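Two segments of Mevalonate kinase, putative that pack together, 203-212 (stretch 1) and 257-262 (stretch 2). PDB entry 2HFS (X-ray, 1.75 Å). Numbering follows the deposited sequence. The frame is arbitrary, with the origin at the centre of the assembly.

Stretch 1, residues 203-212: KVVNDVHKMK
Stretch 2 257-262: RQIDVS

What frames the contact? Stretch 1 is helical throughout, phi/psi near -62/-42, with i to i+4 hydrogen bonds such as Val208 N to Val204 O at 3.0 Å. Stretch 2 leaves a helix and turns: Ile259 at -100/14, Asp260 left-handed at 59/44, Val261 at -113/8. The chains run in opposite senses, with CA of Val204 7.2 Å from CA of Val261 and CA of Val208 6.6 Å from CA of Ile259.

Which bumps fill which hollows? Val204 and Val208, both t and one helical turn apart, leave a shallow notch for Val261 (m). Val261 CG1 lies 3.6 Å from Val204 CG1 and 3.8 Å from Val208 CG2. Ile259 (p, t) brings CD1 to 4.2 Å from Val208 CG2. These beta-branched, apolar side chains suit the buried, close packing.

How does the longer side chain reach across? Selenomethionine Met211 extends t, t, t, placing SE 3.9 Å from Ile259 CA and 4.2 Å from Ile259 CG2, while CE comes 3.5 Å from Gln258 O. Its long, unbranched, apolar side chain lets SE and CE lie along the backbone of Gln258 and Ile259.

What holds the pair together? Apolar packing does, without cross-stretch hydrogen bonds, and 229 Å² is buried in total. Asp260, an exposed residue, points its CA-to-CB bond sideways, whereas those of Ile259 and Val261 point toward the helix.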

# COMPACT_ATOMS: atom_id res chain seq x y z
N LYS A 203 -1.04 -1.76 -17.65
CA LYS A 203 -0.83 -2.84 -18.62
C LYS A 203 -1.45 -4.19 -18.22
O LYS A 203 -2.03 -4.90 -19.05
CB LYS A 203 0.65 -3.01 -18.92
CG LYS A 203 1.00 -4.32 -19.60
CD LYS A 203 2.38 -4.29 -20.25
CE LYS A 203 2.54 -5.44 -21.23
NZ LYS A 203 2.01 -6.73 -20.68
N VAL A 204 -1.30 -4.56 -16.95
CA VAL A 204 -1.83 -5.83 -16.45
C VAL A 204 -3.36 -5.75 -16.37
O VAL A 204 -4.07 -6.68 -16.79
CB VAL A 204 -1.20 -6.18 -15.06
CG1 VAL A 204 -1.81 -7.45 -14.52
CG2 VAL A 204 0.33 -6.32 -15.18
N VAL A 205 -3.86 -4.64 -15.83
CA VAL A 205 -5.31 -4.41 -15.71
C VAL A 205 -5.97 -4.48 -17.08
O VAL A 205 -7.06 -5.01 -17.22
CB VAL A 205 -5.66 -3.08 -14.98
CG1 VAL A 205 -7.11 -2.67 -15.21
CG2 VAL A 205 -5.39 -3.18 -13.47
N ASN A 206 -5.31 -3.94 -18.10
CA ASN A 206 -5.85 -4.01 -19.46
C ASN A 206 -5.80 -5.40 -20.09
O ASN A 206 -6.73 -5.81 -20.81
CB ASN A 206 -5.22 -2.93 -20.33
CG ASN A 206 -5.54 -1.54 -19.83
OD1 ASN A 206 -6.67 -1.27 -19.41
ND2 ASN A 206 -4.55 -0.65 -19.88
N ASP A 207 -4.74 -6.15 -19.79
CA ASP A 207 -4.70 -7.58 -20.12
C ASP A 207 -5.89 -8.32 -19.51
O ASP A 207 -6.48 -9.19 -20.16
CB ASP A 207 -3.39 -8.24 -19.65
CG ASP A 207 -2.23 -7.97 -20.58
OD1 ASP A 207 -2.41 -7.27 -21.60
OD2 ASP A 207 -1.09 -8.40 -20.36
N VAL A 208 -6.26 -7.99 -18.27
CA VAL A 208 -7.42 -8.62 -17.62
C VAL A 208 -8.71 -8.21 -18.34
O VAL A 208 -9.60 -9.05 -18.55
CB VAL A 208 -7.46 -8.35 -16.08
CG1 VAL A 208 -8.67 -9.04 -15.43
CG2 VAL A 208 -6.18 -8.83 -15.42
N HIS A 209 -8.83 -6.94 -18.73
CA HIS A 209 -10.02 -6.48 -19.48
C HIS A 209 -10.20 -7.26 -20.77
O HIS A 209 -11.31 -7.67 -21.11
CB HIS A 209 -9.90 -5.00 -19.85
CG HIS A 209 -10.32 -4.05 -18.77
ND1 HIS A 209 -11.58 -4.05 -18.22
CD2 HIS A 209 -9.64 -3.04 -18.17
CE1 HIS A 209 -11.66 -3.09 -17.31
NE2 HIS A 209 -10.50 -2.46 -17.26
N LYS A 210 -9.09 -7.43 -21.48
CA LYS A 210 -9.07 -8.18 -22.72
C LYS A 210 -9.50 -9.64 -22.50
O LYS A 210 -10.30 -10.18 -23.27
CB LYS A 210 -7.67 -8.10 -23.35
N MSE A 211 -8.99 -10.28 -21.45
CA MSE A 211 -9.40 -11.66 -21.19
C MSE A 211 -10.91 -11.75 -20.94
O MSE A 211 -11.57 -12.70 -21.37
CB MSE A 211 -8.64 -12.25 -20.00
CG MSE A 211 -9.06 -13.68 -19.71
SE MSE A 211 -8.78 -14.07 -17.85
CE MSE A 211 -9.42 -15.98 -17.81
N LYS A 212 -11.45 -10.76 -20.24
CA LYS A 212 -12.88 -10.68 -20.02
C LYS A 212 -13.63 -10.56 -21.36
O LYS A 212 -14.57 -11.31 -21.61
CB LYS A 212 -13.22 -9.51 -19.11
CG LYS A 212 -14.65 -9.53 -18.61
CD LYS A 212 -14.90 -8.35 -17.68
CE LYS A 212 -16.30 -8.44 -17.10
NZ LYS A 212 -16.65 -7.31 -16.18
N ARG A 257 -4.07 -16.52 -10.15
CA ARG A 257 -3.35 -17.33 -11.13
C ARG A 257 -4.22 -17.57 -12.37
O ARG A 257 -3.70 -17.59 -13.48
CB ARG A 257 -2.95 -18.69 -10.54
CG ARG A 257 -2.00 -18.67 -9.36
CD ARG A 257 -1.50 -20.06 -9.03
NE ARG A 257 -0.71 -20.63 -10.13
CZ ARG A 257 -0.24 -21.88 -10.14
NH1 ARG A 257 -0.47 -22.68 -9.11
NH2 ARG A 257 0.45 -22.32 -11.19
N GLN A 258 -5.53 -17.71 -12.18
CA GLN A 258 -6.46 -18.05 -13.27
C GLN A 258 -6.80 -16.87 -14.16
O GLN A 258 -7.32 -17.06 -15.26
CB GLN A 258 -7.74 -18.70 -12.72
CG GLN A 258 -7.47 -19.97 -11.91
CD GLN A 258 -8.73 -20.71 -11.51
OE1 GLN A 258 -9.56 -21.04 -12.35
NE2 GLN A 258 -8.83 -21.03 -10.23
N ILE A 259 -6.51 -15.65 -13.70
CA ILE A 259 -6.63 -14.47 -14.58
C ILE A 259 -5.25 -14.06 -15.09
O ILE A 259 -5.07 -12.95 -15.61
CB ILE A 259 -7.36 -13.28 -13.90
CG1 ILE A 259 -6.67 -12.86 -12.60
CG2 ILE A 259 -8.83 -13.63 -13.69
CD1 ILE A 259 -6.97 -11.42 -12.21
N ASP A 260 -4.29 -14.97 -14.93
CA ASP A 260 -2.94 -14.83 -15.44
C ASP A 260 -2.21 -13.59 -14.92
O ASP A 260 -1.58 -12.86 -15.70
CB ASP A 260 -2.99 -14.83 -16.98
CG ASP A 260 -1.63 -14.89 -17.62
OD1 ASP A 260 -0.74 -15.56 -17.08
OD2 ASP A 260 -1.37 -14.27 -18.68
N VAL A 261 -2.32 -13.31 -13.61
CA VAL A 261 -1.55 -12.20 -13.03
C VAL A 261 -0.48 -12.64 -12.03
O VAL A 261 0.14 -11.81 -11.38
CB VAL A 261 -2.45 -11.07 -12.41
CG1 VAL A 261 -3.41 -10.49 -13.47
CG2 VAL A 261 -3.21 -11.55 -11.18
N SER A 262 -0.23 -13.95 -11.92
CA SER A 262 0.94 -14.41 -11.14
C SER A 262 2.18 -14.52 -12.03
O SER A 262 2.16 -14.04 -13.16
CB SER A 262 0.66 -15.71 -10.37
OG SER A 262 1.75 -16.03 -9.50